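Local structure of hypothetical protein (Geobacillus stearothermophilus, 1U84) at residues 10-13 against 14-18; 56-59 against 60-64; 77-80 against 81-84. The protein is of unknown function, a small all-helical, apparently monomeric protein of the DUF1871 family. All coordinates share one frame; numbering follows the deposited sequence.

Overall arrangement
From the N terminus, contact 1 (10-13 with 14-18) lies in helix 8-20, contact 2 (56-59 with 60-64) at the C-terminal end of helix 47-62, and contact 3 (77-80 with 81-84) in helix 68-85. Each joins neighbouring residues of one helix, so none closes a long loop; they follow in series, without nesting or crossing. Contacts 1 and 3, their centres about 11 Å apart, meet where Leu12, Leu13 and Trp16 pack on Leu78 and Leu81. Contact 2 reaches contact 1 through Tyr58 and Ile17 but stays about 8 Å from contact 3 at the nearest atoms. Helix 31-41 touches all three.

Contact 1 (10-13 against 14-18); sequences NRLL and LEWIG
Leu12 and Trp16 meet one turn apart on helix 8-20 of this four-helix protein, in the i to i+4 spacing of a regular alpha-helix. The backbone supplies the polar part. Trp16 N bonds to Leu12 O at 2.9 Å with an N-H...O angle of 168°. Leu14 N to Asn10 O, Glu15 N to Arg11 O and Ile17 N to Leu13 O continue the same pattern.

The apolar part centres on the indole. Leu12 turns CG away from its own backbone N (chi1 -165°), which sets that carbon over one face of the Trp16 ring, displaced toward the rim. From there Leu12 CD1 touches Trp16 NE1 at 3.6 Å, and it lies 4.1 Å from Trp16 CD1. The same methyl also comes within 3.6 Å of Glu15 OE1, so it borders both the indole and the carboxylate. On the buried side, Ile17 CG1 packs against Leu13 O at 3.2 Å.

Two neighbouring helices receive these side chains: Leu12, Leu13 and Trp16 lean on Leu81 of helix 68-85, while Leu13, Leu14 and Ile17 reach Leu38, Ala34 and Val37 of helix 31-41. The carbonyl that accepts the Trp16 N-H also lies close to its ring, Leu12 O standing 3.3 Å from Trp16 CD1 in an oblique approach.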
loop_
_atom_site.group_PDB
_atom_site.type_symbol
_atom_site.label_atom_id
_atom_site.label_comp_id
_atom_site.label_asym_id
_atom_site.label_seq_id
_atom_site.Cartn_x
_atom_site.Cartn_y
_atom_site.Cartn_z
ATOM N N ASN A 10 5.686 -3.562 -10.520
ATOM C CA ASN A 10 4.324 -3.220 -10.140
ATOM C C ASN A 10 3.499 -4.414 -9.710
ATOM O O ASN A 10 2.756 -4.313 -8.741
ATOM C CB ASN A 10 3.640 -2.429 -11.260
ATOM C CG ASN A 10 4.243 -1.036 -11.417
ATOM O OD1 ASN A 10 4.875 -0.532 -10.493
ATOM N ND2 ASN A 10 4.097 -0.446 -12.601
ATOM N N ARG A 11 3.633 -5.535 -10.409
ATOM C CA ARG A 11 2.852 -6.722 -10.017
ATOM C C ARG A 11 3.224 -7.145 -8.597
ATOM O O ARG A 11 2.342 -7.522 -7.796
ATOM C CB ARG A 11 3.006 -7.878 -11.028
ATOM C CG ARG A 11 2.262 -7.632 -12.333
ATOM C CD ARG A 11 2.257 -8.893 -13.236
ATOM N NE ARG A 11 3.587 -9.465 -13.452
ATOM C CZ ARG A 11 4.391 -9.166 -14.473
ATOM N NH1 ARG A 11 4.016 -8.281 -15.395
ATOM N NH2 ARG A 11 5.587 -9.755 -14.573
ATOM N N LEU A 12 4.520 -7.083 -8.288
ATOM C CA LEU A 12 5.006 -7.460 -6.953
ATOM C C LEU A 12 4.469 -6.505 -5.887
ATOM O O LEU A 12 3.960 -6.932 -4.837
ATOM C CB LEU A 12 6.534 -7.488 -6.933
ATOM C CG LEU A 12 7.168 -8.194 -5.748
ATOM C CD1 LEU A 12 6.559 -9.591 -5.555
ATOM C CD2 LEU A 12 8.650 -8.264 -6.027
ATOM N N LEU A 13 4.552 -5.206 -6.164
ATOM C CA LEU A 13 3.962 -4.230 -5.264
ATOM C C LEU A 13 2.467 -4.493 -5.036
ATOM O O LEU A 13 1.996 -4.482 -3.906
ATOM C CB LEU A 13 4.140 -2.788 -5.780
ATOM C CG LEU A 13 5.580 -2.288 -5.771
ATOM C CD1 LEU A 13 5.684 -1.098 -6.683
ATOM C CD2 LEU A 13 6.027 -1.925 -4.348
ATOM N N LEU A 14 1.730 -4.710 -6.110
ATOM C CA LEU A 14 0.303 -5.022 -5.980
ATOM C C LEU A 14 0.062 -6.280 -5.141
ATOM O O LEU A 14 -0.874 -6.315 -4.320
ATOM C CB LEU A 14 -0.409 -5.136 -7.332
ATOM C CG LEU A 14 -0.569 -3.817 -8.117
ATOM C CD1 LEU A 14 -0.958 -4.104 -9.562
ATOM C CD2 LEU A 14 -1.550 -2.822 -7.458
ATOM N N GLU A 15 0.854 -7.315 -5.373
ATOM C CA GLU A 15 0.767 -8.535 -4.543
ATOM C C GLU A 15 0.968 -8.263 -3.068
ATOM O O GLU A 15 0.167 -8.698 -2.227
ATOM C CB GLU A 15 1.741 -9.601 -5.028
ATOM C CG GLU A 15 1.291 -10.309 -6.283
ATOM C CD GLU A 15 2.392 -11.211 -6.842
ATOM O OE1 GLU A 15 3.496 -10.692 -7.158
ATOM O OE2 GLU A 15 2.148 -12.435 -6.972
ATOM N N TRP A 16 2.014 -7.508 -2.748
ATOM C CA TRP A 16 2.290 -7.139 -1.358
ATOM C C TRP A 16 1.153 -6.343 -0.733
ATOM O O TRP A 16 0.808 -6.549 0.432
ATOM C CB TRP A 16 3.580 -6.328 -1.286
ATOM C CG TRP A 16 4.828 -7.130 -1.499
ATOM C CD1 TRP A 16 4.930 -8.395 -2.012
ATOM C CD2 TRP A 16 6.163 -6.666 -1.306
ATOM N NE1 TRP A 16 6.247 -8.777 -2.070
ATOM C CE2 TRP A 16 7.028 -7.721 -1.665
ATOM C CE3 TRP A 16 6.715 -5.475 -0.822
ATOM C CZ2 TRP A 16 8.421 -7.605 -1.571
ATOM C CZ3 TRP A 16 8.106 -5.359 -0.748
ATOM C CH2 TRP A 16 8.939 -6.428 -1.104
ATOM N N ILE A 17 0.555 -5.418 -1.501
ATOM C CA ILE A 17 -0.487 -4.579 -0.941
ATOM C C ILE A 17 -1.711 -5.439 -0.667
ATOM O O ILE A 17 -2.276 -5.367 0.423
ATOM C CB ILE A 17 -0.843 -3.377 -1.838
ATOM C CG1 ILE A 17 0.363 -2.479 -1.983
ATOM C CG2 ILE A 17 -2.017 -2.624 -1.212
ATOM C CD1 ILE A 17 0.375 -1.650 -3.318
ATOM N N GLY A 18 -2.070 -6.288 -1.630
ATOM C CA GLY A 18 -3.239 -7.182 -1.425
ATOM C C GLY A 18 -2.992 -8.075 -0.221
ATOM O O GLY A 18 -3.873 -8.254 0.670
#

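Contact 2 (56-59 against 60-64); sequences SIYE and FAFDE
Glu59 O accepts the N-H of Asp63 at 2.9 Å, the last of four i to i+4 backbone bonds as helix 47-62 ends. The bonds bend progressively toward this C-terminus. Phe60 N to Ser56 O is fairly straight, with an N-H...O angle of 164°. By Asp63 N to Glu59 O the angle has fallen to 133°, with Ala61 N to Ile57 O and Phe62 N to Tyr58 O in between. Asp63 then leaves the helix with positive phi, and the chain turns back beside the final turn. That reversal brings Glu64 O to 3.4 Å from Glu59 CA, a CA-H...O contact, and also to 3.8 Å from Glu59 CB.

Two aromatic side chains stand next to one another on the same side of the helix. Tyr58 CD2 meets Phe62 CE2 at 3.8 Å, an oblique approach in which an outer ring carbon of Phe62 reaches the tyrosine ring. Phe62 keeps its CG beside its own backbone N (chi1 -65°), which directs the ring back toward the preceding turn. The carbonyl of Tyr58 lies at the edge of that ring, near its plane, with Tyr58 O 3.5 Å from Phe62 CD2.

Trp20 meets the Tyr58 ring edge-to-face, Phe23 meets the ring of Phe62, and Pro22 and Ile66 add loop contacts to Tyr58. Ile57 and Ala61 instead touch helix 31-41.

The chemistry is thus divided: increasingly bent N-H...O bonds end the helix, with Glu64 O adding only a CA-H...O contact on Glu59, while the Tyr58 and Phe62 rings extend an aromatic cluster between this helix end and the segment around Trp20 and Phe23.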
loop_
_atom_site.group_PDB
_atom_site.type_symbol
_atom_site.label_atom_id
_atom_site.label_comp_id
_atom_site.label_asym_id
_atom_site.label_seq_id
_atom_site.Cartn_x
_atom_site.Cartn_y
_atom_site.Cartn_z
ATOM N N SER A 56 -5.680 6.927 4.337
ATOM C CA SER A 56 -6.870 7.568 3.741
ATOM C C SER A 56 -7.617 6.661 2.774
ATOM O O SER A 56 -8.871 6.589 2.787
ATOM C CB SER A 56 -6.485 8.890 3.064
ATOM O OG SER A 56 -5.878 9.765 4.008
ATOM N N ILE A 57 -6.844 5.975 1.925
ATOM C CA ILE A 57 -7.385 5.027 0.937
ATOM C C ILE A 57 -8.233 3.960 1.646
ATOM O O ILE A 57 -9.373 3.653 1.237
ATOM C CB ILE A 57 -6.228 4.380 0.084
ATOM C CG1 ILE A 57 -5.647 5.420 -0.889
ATOM C CG2 ILE A 57 -6.763 3.140 -0.649
ATOM C CD1 ILE A 57 -4.299 5.067 -1.457
ATOM N N TYR A 58 -7.681 3.394 2.719
ATOM C CA TYR A 58 -8.351 2.279 3.395
ATOM C C TYR A 58 -9.459 2.783 4.296
ATOM O O TYR A 58 -10.465 2.081 4.443
ATOM C CB TYR A 58 -7.345 1.383 4.160
ATOM C CG TYR A 58 -6.672 0.381 3.265
ATOM C CD1 TYR A 58 -5.698 0.778 2.334
ATOM C CD2 TYR A 58 -6.976 -0.970 3.354
ATOM C CE1 TYR A 58 -5.096 -0.146 1.490
ATOM C CE2 TYR A 58 -6.352 -1.916 2.528
ATOM C CZ TYR A 58 -5.403 -1.487 1.584
ATOM O OH TYR A 58 -4.791 -2.395 0.731
ATOM N N GLU A 59 -9.307 3.988 4.855
ATOM C CA GLU A 59 -10.413 4.559 5.636
ATOM C C GLU A 59 -11.623 4.847 4.722
ATOM O O GLU A 59 -12.767 4.590 5.111
ATOM C CB GLU A 59 -9.999 5.811 6.384
ATOM C CG GLU A 59 -11.116 6.259 7.305
ATOM C CD GLU A 59 -10.737 7.431 8.165
ATOM O OE1 GLU A 59 -9.611 7.968 8.004
ATOM O OE2 GLU A 59 -11.582 7.821 9.009
ATOM N N PHE A 60 -11.382 5.371 3.516
ATOM C CA PHE A 60 -12.498 5.580 2.588
ATOM C C PHE A 60 -13.163 4.241 2.281
ATOM O O PHE A 60 -14.413 4.135 2.268
ATOM C CB PHE A 60 -12.093 6.210 1.260
ATOM C CG PHE A 60 -13.225 6.263 0.275
ATOM C CD1 PHE A 60 -14.259 7.172 0.462
ATOM C CD2 PHE A 60 -13.302 5.370 -0.788
ATOM C CE1 PHE A 60 -15.349 7.227 -0.426
ATOM C CE2 PHE A 60 -14.390 5.415 -1.696
ATOM C CZ PHE A 60 -15.407 6.350 -1.498
ATOM N N ALA A 61 -12.335 3.238 1.998
ATOM C CA ALA A 61 -12.833 1.958 1.495
ATOM C C ALA A 61 -13.658 1.202 2.522
ATOM O O ALA A 61 -14.589 0.509 2.154
ATOM C CB ALA A 61 -11.698 1.060 1.007
ATOM N N PHE A 62 -13.248 1.292 3.785
ATOM C CA PHE A 62 -13.794 0.416 4.831
ATOM C C PHE A 62 -14.463 1.111 5.990
ATOM O O PHE A 62 -15.016 0.445 6.858
ATOM C CB PHE A 62 -12.707 -0.533 5.362
ATOM C CG PHE A 62 -12.215 -1.513 4.322
ATOM C CD1 PHE A 62 -12.985 -2.590 3.938
ATOM C CD2 PHE A 62 -11.006 -1.294 3.658
ATOM C CE1 PHE A 62 -12.531 -3.476 2.944
ATOM C CE2 PHE A 62 -10.534 -2.194 2.699
ATOM C CZ PHE A 62 -11.309 -3.261 2.309
ATOM N N ASP A 63 -14.450 2.440 5.982
ATOM C CA ASP A 63 -15.059 3.247 7.052
ATOM C C ASP A 63 -14.482 2.846 8.410
ATOM O O ASP A 63 -15.196 2.613 9.381
ATOM C CB ASP A 63 -16.596 3.176 6.977
ATOM C CG ASP A 63 -17.145 3.889 5.734
ATOM O OD1 ASP A 63 -16.676 5.002 5.424
ATOM O OD2 ASP A 63 -18.058 3.363 5.065
ATOM N N GLU A 64 -13.160 2.727 8.418
ATOM C CA GLU A 64 -12.376 2.310 9.576
ATOM C C GLU A 64 -10.961 2.836 9.384
ATOM O O GLU A 64 -10.354 2.588 8.346
ATOM C CB GLU A 64 -12.329 0.788 9.651
ATOM C CG GLU A 64 -13.445 0.180 10.467
ATOM C CD GLU A 64 -13.518 -1.309 10.291
ATOM O OE1 GLU A 64 -12.543 -1.885 9.767
ATOM O OE2 GLU A 64 -14.540 -1.915 10.660
#

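Contact 3 (77-80 against 81-84); sequences RLLE and LKQA
Leu79 and Lys82 lie side by side and point the same way from helix 68-85, Leu79 CD2 touching Lys82 CD at 3.9 Å. The lysine contributes its aliphatic stem here: CG stands opposite its backbone N (chi1 -177°), and the extended chain carries the ammonium beyond the leucine. One turn past Leu79, Gln83 runs past the leucine's carbonyl, Gln83 CG and CD each 3.2 Å from Leu79 O, while Gln83 NE2 sits 3.9 Å from Leu79 CB.

The backbone beneath is bonded i to i+4, which places Lys82 three and Gln83 four residues after Leu79. Gln83 N donates to Leu79 O at 2.8 Å with an N-H...O angle of 155°, and Lys82 N donates to Leu78 O at 3.0 Å (N-H...O 171°). Leu81 N to Arg77 O and Ala84 N to Glu80 O complete the set, with Ala84 CB resting 3.3 Å from Glu80 O.

Farther out, the lysine end is fixed by Glu45 through a salt bridge and by Val41 O through a hydrogen bond. Leu79 packs on Ala47 and Leu50 of helix 47-62; Leu78 reaches Val37 and Val41 of helix 31-41. Lys82 therefore plays two roles in the packing: its methylenes extend the apolar surface of Leu79, while its terminal nitrogen meets a carboxylate and a carbonyl, surroundings that probably favour the charged form.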
loop_
_atom_site.group_PDB
_atom_site.type_symbol
_atom_site.label_atom_id
_atom_site.label_comp_id
_atom_site.label_asym_id
_atom_site.label_seq_id
_atom_site.Cartn_x
_atom_site.Cartn_y
_atom_site.Cartn_z
ATOM N N ARG A 77 7.888 -0.938 3.660
ATOM C CA ARG A 77 8.162 -2.155 2.879
ATOM C C ARG A 77 8.050 -1.888 1.374
ATOM O O ARG A 77 8.902 -2.315 0.567
ATOM C CB ARG A 77 7.256 -3.310 3.285
ATOM C CG ARG A 77 7.351 -3.789 4.752
ATOM C CD ARG A 77 8.800 -3.965 5.255
ATOM N NE ARG A 77 8.884 -4.207 6.703
ATOM C CZ ARG A 77 8.577 -3.318 7.654
ATOM N NH1 ARG A 77 8.138 -2.115 7.345
ATOM N NH2 ARG A 77 8.704 -3.647 8.937
ATOM N N LEU A 78 7.027 -1.121 0.994
ATOM C CA LEU A 78 6.806 -0.835 -0.414
ATOM C C LEU A 78 7.914 0.040 -0.985
ATOM O O LEU A 78 8.375 -0.185 -2.082
ATOM C CB LEU A 78 5.457 -0.136 -0.637
ATOM C CG LEU A 78 4.206 -0.944 -0.251
ATOM C CD1 LEU A 78 2.969 -0.069 -0.464
ATOM C CD2 LEU A 78 4.053 -2.260 -1.061
ATOM N N LEU A 79 8.316 1.045 -0.222
ATOM C CA LEU A 79 9.374 1.930 -0.694
ATOM C C LEU A 79 10.723 1.216 -0.708
ATOM O O LEU A 79 11.558 1.508 -1.581
ATOM C CB LEU A 79 9.445 3.198 0.168
ATOM C CG LEU A 79 8.278 4.166 -0.073
ATOM C CD1 LEU A 79 8.210 5.308 0.956
ATOM C CD2 LEU A 79 8.300 4.736 -1.484
ATOM N N GLU A 80 10.926 0.270 0.221
ATOM C CA GLU A 80 12.147 -0.578 0.183
ATOM C C GLU A 80 12.242 -1.349 -1.121
ATOM O O GLU A 80 13.311 -1.368 -1.772
ATOM C CB GLU A 80 12.187 -1.568 1.337
ATOM C CG GLU A 80 12.565 -0.921 2.627
ATOM C CD GLU A 80 12.332 -1.834 3.794
ATOM O OE1 GLU A 80 12.134 -3.065 3.569
ATOM O OE2 GLU A 80 12.346 -1.313 4.932
ATOM N N LEU A 81 11.123 -1.930 -1.548
ATOM C CA LEU A 81 11.098 -2.616 -2.846
ATOM C C LEU A 81 11.302 -1.672 -4.027
ATOM O O LEU A 81 12.075 -1.968 -4.926
ATOM C CB LEU A 81 9.815 -3.418 -3.019
ATOM C CG LEU A 81 9.683 -4.131 -4.372
ATOM C CD1 LEU A 81 10.871 -5.032 -4.675
ATOM C CD2 LEU A 81 8.379 -4.892 -4.438
ATOM N N LYS A 82 10.591 -0.547 -4.039
ATOM C CA LYS A 82 10.760 0.461 -5.076
ATOM C C LYS A 82 12.237 0.896 -5.180
ATOM O O LYS A 82 12.800 1.004 -6.284
ATOM C CB LYS A 82 9.848 1.669 -4.789
ATOM C CG LYS A 82 9.876 2.786 -5.847
ATOM C CD LYS A 82 9.371 4.063 -5.211
ATOM C CE LYS A 82 9.036 5.082 -6.261
ATOM N NZ LYS A 82 8.728 6.372 -5.594
ATOM N N GLN A 83 12.860 1.130 -4.035
ATOM C CA GLN A 83 14.249 1.595 -4.023
ATOM C C GLN A 83 15.200 0.486 -4.486
ATOM O O GLN A 83 16.141 0.745 -5.254
ATOM C CB GLN A 83 14.618 2.122 -2.633
ATOM C CG GLN A 83 13.972 3.472 -2.318
ATOM C CD GLN A 83 13.778 3.726 -0.820
ATOM O OE1 GLN A 83 14.344 3.025 0.032
ATOM N NE2 GLN A 83 12.952 4.723 -0.495
ATOM N N ALA A 84 14.934 -0.739 -4.045
ATOM C CA ALA A 84 15.762 -1.891 -4.414
ATOM C C ALA A 84 15.758 -2.128 -5.924
ATOM O O ALA A 84 16.744 -2.644 -6.476
ATOM C CB ALA A 84 15.329 -3.127 -3.670
#